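Local structure of processed glycerol phosphate lipoteichoic acid synthase 2 (Bacillus subtilis, 2W8D) at residues Asp86-Met91 with Glu141-Glu146; Met90-Leu95 with Tyr190-Thr195; Pro116-Ser121 with Lys326-Ser331. The protein belongs to the LTA synthase family of enzymes and carries a C-terminal domain of the sulfatase family, in the alkaline phosphatase superfamily, with a bound magnesium ion. All coordinates share one frame; numbering follows the deposited sequence.

Contact 1 (Asp86-Met91 with Glu141-Glu146); sequences DAEFMM and EMYKAE
Two helices of the sulfatase-type domain, 86-93 and 139-145, face each other where Glu88 and Phe89 of the first meet Met142 and Tyr143 of the second and Glu146. Tyr143 donates a hydrogen bond from its hydroxyl to Glu88, with Tyr143 OH only 2.5 Å from Glu88 OE1, a very short bond. The acceptor lies at the edge of the phenol ring, in its plane, while the carboxylate is turned 58° from that plane and the two side chains cross at about a right angle. Glu88 reaches over with CG anti to its carbonyl carbon (chi1 -60°) and CD carried straight on. Its carboxylate is also paired with Lys192 through OE1 and with Arg139 through OE2, so this buried acid is held by three groups.

Beside the polar pair, the Phe89 ring meets the bent chain of Met142, a selenomethionine, with Phe89 CE1 4.0 Å from the terminal methyl, Met142 CE. Glu146 OE2 lies 3.9 Å from Phe89 CD1, obliquely to the ring, and takes a probable hydrogen bond from Asn93 ND2. Glu146 OE1 accepts from a water at 2.5 Å that also donates weakly to the Glu88 backbone O. Val103 and Phe104 of helix 103-106 cover the apolar side. The arrangement is a buried helix-helix contact within the alpha/beta architecture of the alkaline phosphatase superfamily, with polar and apolar pairs side by side.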
ATOM      1  N   ASP A  86       6.440  -3.934  -5.235  1.00 16.90           N
ATOM      2  CA  ASP A  86       6.210  -2.590  -5.785  1.00 17.01           C
ATOM      3  C   ASP A  86       5.410  -1.747  -4.811  1.00 16.79           C
ATOM      4  O   ASP A  86       5.796  -0.641  -4.537  1.00 17.61           O
ATOM      5  CB  ASP A  86       5.432  -2.632  -7.124  1.00 17.31           C
ATOM      6  CG  ASP A  86       6.299  -3.006  -8.298  1.00 20.23           C
ATOM      7  OD1 ASP A  86       7.522  -3.223  -8.064  1.00 19.72           O
ATOM      8  OD2 ASP A  86       5.757  -3.093  -9.457  1.00 22.09           O
ATOM      9  N   ALA A  87       4.291  -2.252  -4.276  1.00 17.19           N
ATOM     10  CA  ALA A  87       3.555  -1.478  -3.269  1.00 17.03           C
ATOM     11  C   ALA A  87       4.400  -1.241  -1.987  1.00 17.28           C
ATOM     12  O   ALA A  87       4.416  -0.137  -1.447  1.00 18.02           O
ATOM     13  CB  ALA A  87       2.181  -2.084  -2.972  1.00 15.96           C
ATOM     14  N   GLU A  88       5.141  -2.234  -1.517  1.00 17.49           N
ATOM     15  CA  GLU A  88       6.030  -1.993  -0.327  1.00 18.46           C
ATOM     16  C   GLU A  88       7.074  -0.912  -0.624  1.00 17.88           C
ATOM     17  O   GLU A  88       7.390  -0.068   0.233  1.00 18.70           O
ATOM     18  CB  GLU A  88       6.797  -3.249   0.120  1.00 18.15           C
ATOM     19  CG  GLU A  88       5.944  -4.414   0.531  1.00 21.50           C
ATOM     20  CD  GLU A  88       6.819  -5.550   1.046  1.00 25.08           C
ATOM     21  OE1 GLU A  88       7.578  -5.317   2.034  1.00 21.02           O
ATOM     22  OE2 GLU A  88       6.759  -6.650   0.435  1.00 24.35           O
ATOM     23  N   PHE A  89       7.616  -0.929  -1.830  1.00 17.35           N
ATOM     24  CA  PHE A  89       8.623   0.068  -2.196  1.00 17.48           C
ATOM     25  C   PHE A  89       8.097   1.502  -2.111  1.00 16.92           C
ATOM     26  O   PHE A  89       8.785   2.408  -1.648  1.00 16.80           O
ATOM     27  CB  PHE A  89       9.130  -0.175  -3.630  1.00 17.53           C
ATOM     28  CG  PHE A  89      10.253   0.750  -4.025  1.00 16.80           C
ATOM     29  CD1 PHE A  89      11.518   0.587  -3.479  1.00 15.14           C
ATOM     30  CD2 PHE A  89      10.036   1.786  -4.950  1.00 15.24           C
ATOM     31  CE1 PHE A  89      12.577   1.420  -3.862  1.00 15.22           C
ATOM     32  CE2 PHE A  89      11.078   2.647  -5.323  1.00 14.13           C
ATOM     33  CZ  PHE A  89      12.355   2.456  -4.773  1.00 15.42           C
HETATM   34  N   MSE A  90       6.868   1.680  -2.565  1.00 16.98           N
HETATM   35  CA  MSE A  90       6.197   2.968  -2.519  1.00 18.18           C
HETATM   36  C   MSE A  90       5.833   3.415  -1.098  1.00 18.93           C
HETATM   37  O   MSE A  90       5.954   4.610  -0.815  1.00 19.48           O
HETATM   38  CB  MSE A  90       4.987   2.953  -3.446  1.00 17.26           C
HETATM   39  CG  MSE A  90       5.438   3.006  -4.896  1.00 18.06           C
HETATM   40 SE   MSE A  90       3.937   3.091  -6.158  1.00 24.95          SE
HETATM   41  CE  MSE A  90       3.527   1.202  -6.226  1.00 13.46           C
HETATM   42  N   MSE A  91       5.417   2.474  -0.229  1.00 19.47           N
HETATM   43  CA  MSE A  91       5.108   2.786   1.177  1.00 20.94           C
HETATM   44  C   MSE A  91       6.347   3.310   1.860  1.00 20.75           C
HETATM   45  O   MSE A  91       6.258   4.248   2.624  1.00 21.03           O
HETATM   46  CB  MSE A  91       4.624   1.568   1.989  1.00 20.79           C
HETATM   47  CG  MSE A  91       3.369   0.902   1.481  1.00 24.72           C
HETATM   48 SE   MSE A  91       1.823   2.106   1.416  1.00 33.83          SE
HETATM   49  CE  MSE A  91       1.182   1.713  -0.388  1.00 27.67           C
ATOM     50  N   GLU A 141      17.577  -8.419   0.740  1.00 19.93           N
ATOM     51  CA  GLU A 141      18.577  -7.449   0.243  1.00 19.86           C
ATOM     52  C   GLU A 141      18.008  -6.013   0.325  1.00 18.67           C
ATOM     53  O   GLU A 141      18.677  -5.121   0.853  1.00 19.88           O
ATOM     54  CB  GLU A 141      19.117  -7.807  -1.165  1.00 19.64           C
ATOM     55  CG  GLU A 141      20.417  -7.105  -1.440  1.00 25.35           C
ATOM     56  CD  GLU A 141      20.946  -7.132  -2.902  1.00 33.28           C
ATOM     57  OE1 GLU A 141      20.254  -7.632  -3.851  1.00 33.24           O
ATOM     58  OE2 GLU A 141      22.093  -6.604  -3.071  1.00 34.69           O
HETATM   59  N   MSE A 142      16.774  -5.815  -0.122  1.00 16.38           N
HETATM   60  CA  MSE A 142      16.170  -4.487  -0.230  1.00 16.48           C
HETATM   61  C   MSE A 142      15.819  -3.821   1.099  1.00 15.87           C
HETATM   62  O   MSE A 142      15.897  -2.606   1.222  1.00 14.08           O
HETATM   63  CB  MSE A 142      14.898  -4.546  -1.107  1.00 16.39           C
HETATM   64  CG  MSE A 142      14.054  -3.256  -1.154  1.00 18.72           C
HETATM   65 SE   MSE A 142      15.095  -1.725  -1.906  1.00 28.32          SE
HETATM   66  CE  MSE A 142      14.780  -1.867  -3.860  1.00 19.79           C
ATOM     67  N   TYR A 143      15.392  -4.617   2.070  1.00 15.91           N
ATOM     68  CA  TYR A 143      15.075  -4.112   3.381  1.00 16.48           C
ATOM     69  C   TYR A 143      16.313  -3.565   4.045  1.00 17.23           C
ATOM     70  O   TYR A 143      16.225  -2.646   4.838  1.00 18.06           O
ATOM     71  CB  TYR A 143      14.486  -5.204   4.251  1.00 16.29           C
ATOM     72  CG  TYR A 143      13.055  -5.563   3.945  1.00 16.43           C
ATOM     73  CD1 TYR A 143      12.264  -4.810   3.074  1.00 14.46           C
ATOM     74  CD2 TYR A 143      12.487  -6.664   4.552  1.00 16.74           C
ATOM     75  CE1 TYR A 143      10.940  -5.198   2.799  1.00 17.08           C
ATOM     76  CE2 TYR A 143      11.199  -7.037   4.308  1.00 16.50           C
ATOM     77  CZ  TYR A 143      10.424  -6.320   3.453  1.00 18.04           C
ATOM     78  OH  TYR A 143       9.136  -6.772   3.293  1.00 18.77           O
ATOM     79  N   LYS A 144      17.474  -4.116   3.715  1.00 17.50           N
ATOM     80  CA  LYS A 144      18.702  -3.658   4.341  1.00 17.70           C
ATOM     81  C   LYS A 144      18.997  -2.263   3.832  1.00 17.91           C
ATOM     82  O   LYS A 144      19.424  -1.386   4.600  1.00 18.41           O
ATOM     83  CB  LYS A 144      19.858  -4.572   3.984  1.00 17.54           C
ATOM     84  CG  LYS A 144      19.769  -5.927   4.592  1.00 17.56           C
ATOM     85  CD  LYS A 144      20.945  -6.712   4.088  1.00 18.16           C
ATOM     86  CE  LYS A 144      21.474  -7.620   5.122  1.00 20.23           C
ATOM     87  NZ  LYS A 144      20.974  -8.971   4.894  1.00 24.23           N
ATOM     88  N   ALA A 145      18.750  -2.053   2.541  1.00 17.32           N
ATOM     89  CA  ALA A 145      18.935  -0.741   1.943  1.00 17.39           C
ATOM     90  C   ALA A 145      17.940   0.253   2.566  1.00 16.72           C
ATOM     91  O   ALA A 145      18.220   1.455   2.655  1.00 16.23           O
ATOM     92  CB  ALA A 145      18.738  -0.822   0.410  1.00 16.78           C
ATOM     93  N   GLU A 146      16.789  -0.258   2.994  1.00 16.33           N
ATOM     94  CA  GLU A 146      15.714   0.603   3.524  1.00 17.41           C
ATOM     95  C   GLU A 146      15.859   0.907   5.024  1.00 17.79           C
ATOM     96  O   GLU A 146      15.088   1.687   5.589  1.00 18.64           O
ATOM     97  CB  GLU A 146      14.318   0.022   3.204  1.00 17.46           C
ATOM     98  CG  GLU A 146      13.974   0.059   1.704  1.00 17.19           C
ATOM     99  CD  GLU A 146      12.576  -0.511   1.353  1.00 22.72           C
ATOM    100  OE1 GLU A 146      12.034  -1.386   2.098  1.00 19.41           O
ATOM    101  OE2 GLU A 146      12.026  -0.056   0.307  1.00 22.87           O
TER
HETATM  102  O   HOH W   1       9.700  -1.851   1.348  1.00 24.03           O

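Contact 2 (Met90-Leu95 with Tyr190-Thr195); sequences MMENSL and YTKFIT
Glu92 sets out with CG anti to its carbonyl carbon (chi1 -54°) and then bends at chi2 (-27°), which swings its carboxylate from the helix toward Lys192 and Tyr190 on the strand. Lys192 comes to meet it from the opposite direction, bent at chi2, chi3 and chi4. The lysine chain folds round Glu92 OE2: Lys192 CD lies 3.1 Å from that oxygen, and Lys192 NZ forms a salt bridge with it at 3.2 Å. The ammonium meets OE2 on the anti side, 20° out of the carboxylate plane. Its stronger partner is Glu88, one helical turn earlier on the same helix, so a single lysine is shared between two buried acids and their charges are probably balanced in part by it.

Strand 189-194 belongs to the central mixed sheet of the sulfatase-type fold, lying parallel to strands 33-39 and 125-130, and helix 86-93 packs against its face. Both Tyr190 and Lys192 point toward the helix, as alternate residues on one face of a strand do. The phenol of Tyr190 also comes beside Glu92, although the modelled separation of their oxygens is doubtful. A water in the plane of the Tyr190 ring, at its edge, lies 2.6 Å from Tyr190 OH and donates to the Met91 backbone O at 2.9 Å, bridging the tyrosine to the last turn of the helix.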
HETATM    1  N   MSE A  90       6.868   1.680  -2.565  1.00 16.98           N
HETATM    2  CA  MSE A  90       6.197   2.968  -2.519  1.00 18.18           C
HETATM    3  C   MSE A  90       5.833   3.415  -1.098  1.00 18.93           C
HETATM    4  O   MSE A  90       5.954   4.610  -0.815  1.00 19.48           O
HETATM    5  CB  MSE A  90       4.987   2.953  -3.446  1.00 17.26           C
HETATM    6  CG  MSE A  90       5.438   3.006  -4.896  1.00 18.06           C
HETATM    7 SE   MSE A  90       3.937   3.091  -6.158  1.00 24.95          SE
HETATM    8  CE  MSE A  90       3.527   1.202  -6.226  1.00 13.46           C
HETATM    9  N   MSE A  91       5.417   2.474  -0.229  1.00 19.47           N
HETATM   10  CA  MSE A  91       5.108   2.786   1.177  1.00 20.94           C
HETATM   11  C   MSE A  91       6.347   3.310   1.860  1.00 20.75           C
HETATM   12  O   MSE A  91       6.258   4.248   2.624  1.00 21.03           O
HETATM   13  CB  MSE A  91       4.624   1.568   1.989  1.00 20.79           C
HETATM   14  CG  MSE A  91       3.369   0.902   1.481  1.00 24.72           C
HETATM   15 SE   MSE A  91       1.823   2.106   1.416  1.00 33.83          SE
HETATM   16  CE  MSE A  91       1.182   1.713  -0.388  1.00 27.67           C
ATOM     17  N   GLU A  92       7.498   2.690   1.598  1.00 20.95           N
ATOM     18  CA  GLU A  92       8.745   3.094   2.282  1.00 21.01           C
ATOM     19  C   GLU A  92       9.456   4.265   1.615  1.00 20.18           C
ATOM     20  O   GLU A  92      10.256   4.901   2.254  1.00 20.35           O
ATOM     21  CB  GLU A  92       9.752   1.939   2.433  1.00 21.60           C
ATOM     22  CG  GLU A  92       9.306   0.624   3.106  1.00 26.46           C
ATOM     23  CD  GLU A  92       8.172   0.748   4.108  1.00 34.11           C
ATOM     24  OE1 GLU A  92       8.104   1.739   4.856  1.00 39.31           O
ATOM     25  OE2 GLU A  92       7.340  -0.168   4.171  1.00 38.14           O
ATOM     26  N   ASN A  93       9.187   4.554   0.340  1.00 19.27           N
ATOM     27  CA  ASN A  93      10.030   5.539  -0.363  1.00 18.05           C
ATOM     28  C   ASN A  93       9.347   6.719  -1.009  1.00 16.83           C
ATOM     29  O   ASN A  93      10.002   7.716  -1.267  1.00 17.16           O
ATOM     30  CB  ASN A  93      10.918   4.848  -1.392  1.00 17.38           C
ATOM     31  CG  ASN A  93      11.870   3.905  -0.755  1.00 18.08           C
ATOM     32  OD1 ASN A  93      12.859   4.337  -0.180  1.00 18.84           O
ATOM     33  ND2 ASN A  93      11.583   2.589  -0.829  1.00 18.46           N
ATOM     34  N   SER A  94       8.053   6.594  -1.277  1.00 16.59           N
ATOM     35  CA  SER A  94       7.293   7.589  -2.042  1.00 16.32           C
ATOM     36  C   SER A  94       7.989   7.845  -3.376  1.00 16.07           C
ATOM     37  O   SER A  94       8.175   8.979  -3.822  1.00 16.32           O
ATOM     38  CB  SER A  94       7.069   8.871  -1.231  1.00 15.60           C
ATOM     39  OG  SER A  94       6.070   9.669  -1.831  1.00 17.31           O
ATOM     40  N   LEU A  95       8.418   6.748  -3.975  1.00 16.66           N
ATOM     41  CA  LEU A  95       9.008   6.731  -5.301  1.00 16.66           C
ATOM     42  C   LEU A  95       8.400   5.584  -6.091  1.00 16.51           C
ATOM     43  O   LEU A  95       8.143   4.510  -5.561  1.00 16.08           O
ATOM     44  CB  LEU A  95      10.521   6.557  -5.232  1.00 17.01           C
ATOM     45  CG  LEU A  95      11.387   7.659  -4.632  1.00 18.81           C
ATOM     46  CD1 LEU A  95      12.839   7.143  -4.560  1.00 15.91           C
ATOM     47  CD2 LEU A  95      11.248   8.941  -5.476  1.00 18.69           C
ATOM     48  N   TYR A 190       8.102   0.679  14.139  1.00 15.86           N
ATOM     49  CA  TYR A 190       7.490   0.814  12.829  1.00 15.63           C
ATOM     50  C   TYR A 190       7.551  -0.562  12.158  1.00 15.32           C
ATOM     51  O   TYR A 190       8.644  -1.090  11.947  1.00 15.99           O
ATOM     52  CB  TYR A 190       8.303   1.831  12.032  1.00 16.06           C
ATOM     53  CG  TYR A 190       7.955   1.970  10.549  1.00 17.16           C
ATOM     54  CD1 TYR A 190       8.373   1.022   9.601  1.00 15.56           C
ATOM     55  CD2 TYR A 190       7.279   3.100  10.108  1.00 16.70           C
ATOM     56  CE1 TYR A 190       8.070   1.204   8.250  1.00 18.15           C
ATOM     57  CE2 TYR A 190       6.992   3.297   8.803  1.00 16.74           C
ATOM     58  CZ  TYR A 190       7.359   2.356   7.881  1.00 18.68           C
ATOM     59  OH  TYR A 190       7.028   2.644   6.603  1.00 19.63           O
ATOM     60  N   THR A 191       6.397  -1.130  11.825  1.00 13.75           N
ATOM     61  CA  THR A 191       6.292  -2.549  11.469  1.00 13.02           C
ATOM     62  C   THR A 191       5.407  -2.789  10.269  1.00 13.72           C
ATOM     63  O   THR A 191       4.469  -2.018  10.030  1.00 12.90           O
ATOM     64  CB  THR A 191       5.719  -3.402  12.619  1.00 13.37           C
ATOM     65  OG1 THR A 191       4.505  -2.812  13.097  1.00 11.38           O
ATOM     66  CG2 THR A 191       6.697  -3.467  13.736  1.00 11.42           C
ATOM     67  N   LYS A 192       5.723  -3.851   9.519  1.00 13.84           N
ATOM     68  CA  LYS A 192       4.996  -4.218   8.314  1.00 14.89           C
ATOM     69  C   LYS A 192       4.545  -5.656   8.403  1.00 14.90           C
ATOM     70  O   LYS A 192       5.381  -6.549   8.604  1.00 14.73           O
ATOM     71  CB  LYS A 192       5.873  -4.071   7.058  1.00 14.75           C
ATOM     72  CG  LYS A 192       6.253  -2.632   6.662  1.00 15.64           C
ATOM     73  CD  LYS A 192       7.726  -2.563   6.132  1.00 17.34           C
ATOM     74  CE  LYS A 192       7.966  -3.545   5.012  1.00 15.89           C
ATOM     75  NZ  LYS A 192       6.948  -3.335   3.917  1.00 15.41           N
ATOM     76  N   PHE A 193       3.237  -5.876   8.234  1.00 14.53           N
ATOM     77  CA  PHE A 193       2.689  -7.219   8.147  1.00 15.15           C
ATOM     78  C   PHE A 193       2.236  -7.551   6.723  1.00 15.84           C
ATOM     79  O   PHE A 193       1.297  -6.935   6.188  1.00 16.22           O
ATOM     80  CB  PHE A 193       1.522  -7.358   9.126  1.00 15.87           C
ATOM     81  CG  PHE A 193       1.946  -7.399  10.573  1.00 14.05           C
ATOM     82  CD1 PHE A 193       2.006  -8.598  11.247  1.00 14.75           C
ATOM     83  CD2 PHE A 193       2.289  -6.233  11.249  1.00 12.11           C
ATOM     84  CE1 PHE A 193       2.408  -8.635  12.589  1.00 13.77           C
ATOM     85  CE2 PHE A 193       2.663  -6.256  12.556  1.00 13.83           C
ATOM     86  CZ  PHE A 193       2.726  -7.461  13.252  1.00 12.27           C
ATOM     87  N   ILE A 194       2.921  -8.495   6.086  1.00 16.41           N
ATOM     88  CA  ILE A 194       2.592  -8.840   4.701  1.00 16.56           C
ATOM     89  C   ILE A 194       1.786 -10.138   4.673  1.00 16.22           C
ATOM     90  O   ILE A 194       2.337 -11.222   4.899  1.00 15.73           O
ATOM     91  CB  ILE A 194       3.852  -8.972   3.794  1.00 17.41           C
ATOM     92  CG1 ILE A 194       4.890  -7.865   4.083  1.00 17.76           C
ATOM     93  CG2 ILE A 194       3.425  -9.081   2.258  1.00 17.41           C
ATOM     94  CD1 ILE A 194       4.447  -6.432   3.770  1.00 18.27           C
ATOM     95  N   THR A 195       0.481 -10.016   4.427  1.00 16.19           N
ATOM     96  CA  THR A 195      -0.418 -11.171   4.409  1.00 16.38           C
ATOM     97  C   THR A 195      -0.153 -11.970   3.145  1.00 16.98           C
ATOM     98  O   THR A 195       0.416 -11.442   2.214  1.00 17.60           O
ATOM     99  CB  THR A 195      -1.926 -10.763   4.509  1.00 16.35           C
ATOM    100  OG1 THR A 195      -2.355 -10.009   3.343  1.00 15.96           O
ATOM    101  CG2 THR A 195      -2.151  -9.954   5.773  1.00 14.85           C
TER
HETATM  102  O   HOH W   2       5.670   4.589   5.464  1.00 17.50           O

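Contact 3 (Pro116-Ser121 with Lys326-Ser331); sequences PAILKS and KDYLMS
The side chain of Ile118 leaves the backbone toward the loop 326-331, and at CB divides into two branches that both reach the Tyr328 side chain. The short branch, Ile118 CG2, meets the phenol end, 3.4 Å from the Tyr328 OH. The longer branch starts beside the backbone N, with CG1 anti to the carbonyl carbon (chi1 -66°), and Ile118 CG1 itself passes 3.8 Å from Tyr328 CE1. Continuing in an extended course (chi2 175°), it places the terminal methyl CD1 over the middle of the aromatic face. There Ile118 CD1 stands 3.6 Å from the centroid of the Tyr328 ring and 12° off the ring normal, a well-centred CH-pi contact. The same methyl also touches Met330, a selenomethionine whose extended chain brings Met330 CE to 3.8 Å from Ile118 CD1. The tip of Ile118 thus meets the Tyr328 face on one flank and the Met330 methyl on another, both from the same loop. Leu329 between them forms the centre of an inverse gamma turn, and its own side chain packs on helices 6-17 and 380-397.

Around this contact, Pro406 also packs on Tyr328, and Met330 touches Ser94. On the side of Ile118, a 3-10 segment, 119-121, follows in the chain, where Ser121 OG donates to the Ile118 backbone O at 2.9 Å, almost in line with the carbonyl bond. The two segments meet through carbon and ring surfaces, with no hydrogen bond or salt bridge between them: the pairing of helix 115-118 with the loop following helix 313-320 probably rests on shape and dispersion, and on the pi face of Tyr328 receiving a methyl C-H.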
ATOM      1  N   PRO A 116      11.318   4.005   7.421  1.00 16.31           N
ATOM      2  CA  PRO A 116      11.954   3.420   8.612  1.00 16.58           C
ATOM      3  C   PRO A 116      13.301   4.037   8.949  1.00 16.83           C
ATOM      4  O   PRO A 116      13.653   4.100  10.124  1.00 18.04           O
ATOM      5  CB  PRO A 116      12.126   1.940   8.263  1.00 16.56           C
ATOM      6  CG  PRO A 116      11.652   1.779   6.805  1.00 15.86           C
ATOM      7  CD  PRO A 116      10.886   2.990   6.436  1.00 15.84           C
ATOM      8  N   ALA A 117      14.036   4.512   7.949  1.00 17.06           N
ATOM      9  CA  ALA A 117      15.347   5.132   8.193  1.00 17.10           C
ATOM     10  C   ALA A 117      15.217   6.571   8.718  1.00 17.68           C
ATOM     11  O   ALA A 117      15.957   6.974   9.626  1.00 17.78           O
ATOM     12  CB  ALA A 117      16.222   5.074   6.963  1.00 16.26           C
ATOM     13  N   ILE A 118      14.262   7.323   8.163  1.00 17.83           N
ATOM     14  CA  ILE A 118      13.946   8.661   8.651  1.00 17.99           C
ATOM     15  C   ILE A 118      13.612   8.601  10.149  1.00 18.40           C
ATOM     16  O   ILE A 118      14.158   9.343  10.965  1.00 18.36           O
ATOM     17  CB  ILE A 118      12.763   9.303   7.858  1.00 17.55           C
ATOM     18  CG1 ILE A 118      13.189   9.538   6.413  1.00 16.73           C
ATOM     19  CG2 ILE A 118      12.306  10.635   8.531  1.00 15.79           C
ATOM     20  CD1 ILE A 118      12.127  10.040   5.484  1.00 11.76           C
ATOM     21  N   LEU A 119      12.729   7.674  10.485  1.00 18.99           N
ATOM     22  CA  LEU A 119      12.263   7.489  11.835  1.00 19.49           C
ATOM     23  C   LEU A 119      13.316   7.047  12.871  1.00 20.45           C
ATOM     24  O   LEU A 119      13.025   7.072  14.061  1.00 20.20           O
ATOM     25  CB  LEU A 119      11.048   6.564  11.817  1.00 19.18           C
ATOM     26  CG  LEU A 119       9.848   7.279  11.192  1.00 19.04           C
ATOM     27  CD1 LEU A 119       8.597   6.415  11.137  1.00 16.09           C
ATOM     28  CD2 LEU A 119       9.595   8.587  11.981  1.00 17.28           C
ATOM     29  N   LYS A 120      14.526   6.669  12.440  1.00 21.51           N
ATOM     30  CA  LYS A 120      15.576   6.248  13.379  1.00 22.65           C
ATOM     31  C   LYS A 120      15.973   7.371  14.309  1.00 22.85           C
ATOM     32  O   LYS A 120      16.283   7.134  15.465  1.00 23.31           O
ATOM     33  CB  LYS A 120      16.843   5.752  12.657  1.00 23.24           C
ATOM     34  CG  LYS A 120      16.935   4.243  12.505  1.00 24.66           C
ATOM     35  CD  LYS A 120      17.427   3.899  11.114  1.00 27.94           C
ATOM     36  CE  LYS A 120      16.798   2.594  10.589  1.00 30.66           C
ATOM     37  NZ  LYS A 120      17.178   1.359  11.356  1.00 31.08           N
ATOM     38  N   SER A 121      15.991   8.589  13.782  1.00 23.02           N
ATOM     39  CA  SER A 121      16.379   9.776  14.539  1.00 22.61           C
ATOM     40  C   SER A 121      15.317  10.131  15.591  1.00 21.87           C
ATOM     41  O   SER A 121      15.582  10.920  16.513  1.00 22.04           O
ATOM     42  CB  SER A 121      16.574  10.952  13.588  1.00 23.18           C
ATOM     43  OG  SER A 121      15.393  11.162  12.831  1.00 23.89           O
ATOM     44  N   LYS A 326       9.301  18.226   3.686  1.00 28.05           N
ATOM     45  CA  LYS A 326       9.768  19.190   2.682  1.00 27.95           C
ATOM     46  C   LYS A 326      11.204  18.973   2.205  1.00 27.17           C
ATOM     47  O   LYS A 326      11.537  19.329   1.076  1.00 26.92           O
ATOM     48  CB  LYS A 326       9.605  20.641   3.177  1.00 28.13           C
ATOM     49  CG  LYS A 326       9.674  21.688   2.045  1.00 29.68           C
ATOM     50  CD  LYS A 326       9.096  23.061   2.433  1.00 31.32           C
ATOM     51  CE  LYS A 326       8.678  23.874   1.191  1.00 31.21           C
ATOM     52  NZ  LYS A 326       7.466  24.735   1.457  1.00 30.28           N
ATOM     53  N   ASP A 327      12.054  18.417   3.060  1.00 26.68           N
ATOM     54  CA  ASP A 327      13.453  18.235   2.677  1.00 26.31           C
ATOM     55  C   ASP A 327      13.762  16.886   2.000  1.00 25.44           C
ATOM     56  O   ASP A 327      14.890  16.650   1.577  1.00 25.47           O
ATOM     57  CB  ASP A 327      14.393  18.501   3.856  1.00 26.83           C
ATOM     58  CG  ASP A 327      15.703  19.156   3.416  1.00 28.45           C
ATOM     59  OD1 ASP A 327      15.853  19.452   2.207  1.00 30.80           O
ATOM     60  OD2 ASP A 327      16.590  19.385   4.269  1.00 30.24           O
ATOM     61  N   TYR A 328      12.760  16.022   1.864  1.00 24.27           N
ATOM     62  CA  TYR A 328      12.941  14.727   1.187  1.00 23.07           C
ATOM     63  C   TYR A 328      12.469  14.717  -0.246  1.00 22.36           C
ATOM     64  O   TYR A 328      11.494  15.376  -0.598  1.00 22.04           O
ATOM     65  CB  TYR A 328      12.220  13.621   1.946  1.00 22.58           C
ATOM     66  CG  TYR A 328      12.701  13.524   3.353  1.00 24.04           C
ATOM     67  CD1 TYR A 328      13.943  12.955   3.640  1.00 23.43           C
ATOM     68  CD2 TYR A 328      11.939  14.025   4.407  1.00 24.75           C
ATOM     69  CE1 TYR A 328      14.400  12.858   4.929  1.00 25.53           C
ATOM     70  CE2 TYR A 328      12.405  13.943   5.716  1.00 26.97           C
ATOM     71  CZ  TYR A 328      13.641  13.357   5.960  1.00 27.54           C
ATOM     72  OH  TYR A 328      14.123  13.266   7.246  1.00 32.32           O
ATOM     73  N   LEU A 329      13.131  13.911  -1.064  1.00 21.82           N
ATOM     74  CA  LEU A 329      12.753  13.775  -2.451  1.00 21.21           C
ATOM     75  C   LEU A 329      11.758  12.628  -2.578  1.00 21.49           C
ATOM     76  O   LEU A 329      12.141  11.472  -2.770  1.00 22.23           O
ATOM     77  CB  LEU A 329      13.991  13.573  -3.320  1.00 21.17           C
ATOM     78  CG  LEU A 329      15.020  14.714  -3.316  1.00 20.07           C
ATOM     79  CD1 LEU A 329      15.975  14.510  -4.451  1.00 19.96           C
ATOM     80  CD2 LEU A 329      14.367  16.096  -3.436  1.00 18.69           C
HETATM   81  N   MSE A 330      10.481  12.979  -2.444  1.00 21.04           N
HETATM   82  CA  MSE A 330       9.374  12.056  -2.428  1.00 20.54           C
HETATM   83  C   MSE A 330       8.390  12.485  -3.504  1.00 19.94           C
HETATM   84  O   MSE A 330       8.127  13.665  -3.669  1.00 19.26           O
HETATM   85  CB  MSE A 330       8.702  12.066  -1.063  1.00 20.78           C
HETATM   86  CG  MSE A 330       9.478  11.304  -0.000  1.00 23.41           C
HETATM   87 SE   MSE A 330       8.593  11.287   1.748  1.00 30.78          SE
HETATM   88  CE  MSE A 330       9.717   9.916   2.575  1.00 31.44           C
ATOM     89  N   SER A 331       7.843  11.511  -4.224  1.00 19.16           N
ATOM     90  CA  SER A 331       6.938  11.782  -5.326  1.00 19.17           C
ATOM     91  C   SER A 331       5.518  12.081  -4.877  1.00 18.38           C
ATOM     92  O   SER A 331       4.782  12.785  -5.574  1.00 18.35           O
ATOM     93  CB  SER A 331       6.921  10.586  -6.285  1.00 19.05           C
ATOM     94  OG  SER A 331       8.124  10.571  -7.043  1.00 21.09           O
TER

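In the fold
Helix 86-93 joins contacts 1 and 2, whose centres are 7 Å apart and which share Met90 and Met91. Lys192 of contact 2 reaches back to Glu88 of contact 1, Lys192 NZ to Glu88 OE1 at 2.8 Å, in a salt bridge. Contact 3 lies farther out, about 14 Å from contact 1 and 13 Å from contact 2, centre to centre. It meets contact 2 through a probable backbone hydrogen bond from Ser331 N to Ser94 O at 2.6 Å, just after the helix. The magnesium ion, bound by Glu40, phosphothreonine 84, Asp258 and His259, is about 8 Å from the Glu88 side chain, which places contact 1 close to the metal site; in contact 2, Thr195 OG1 hydrogen-bonds Glu40 N.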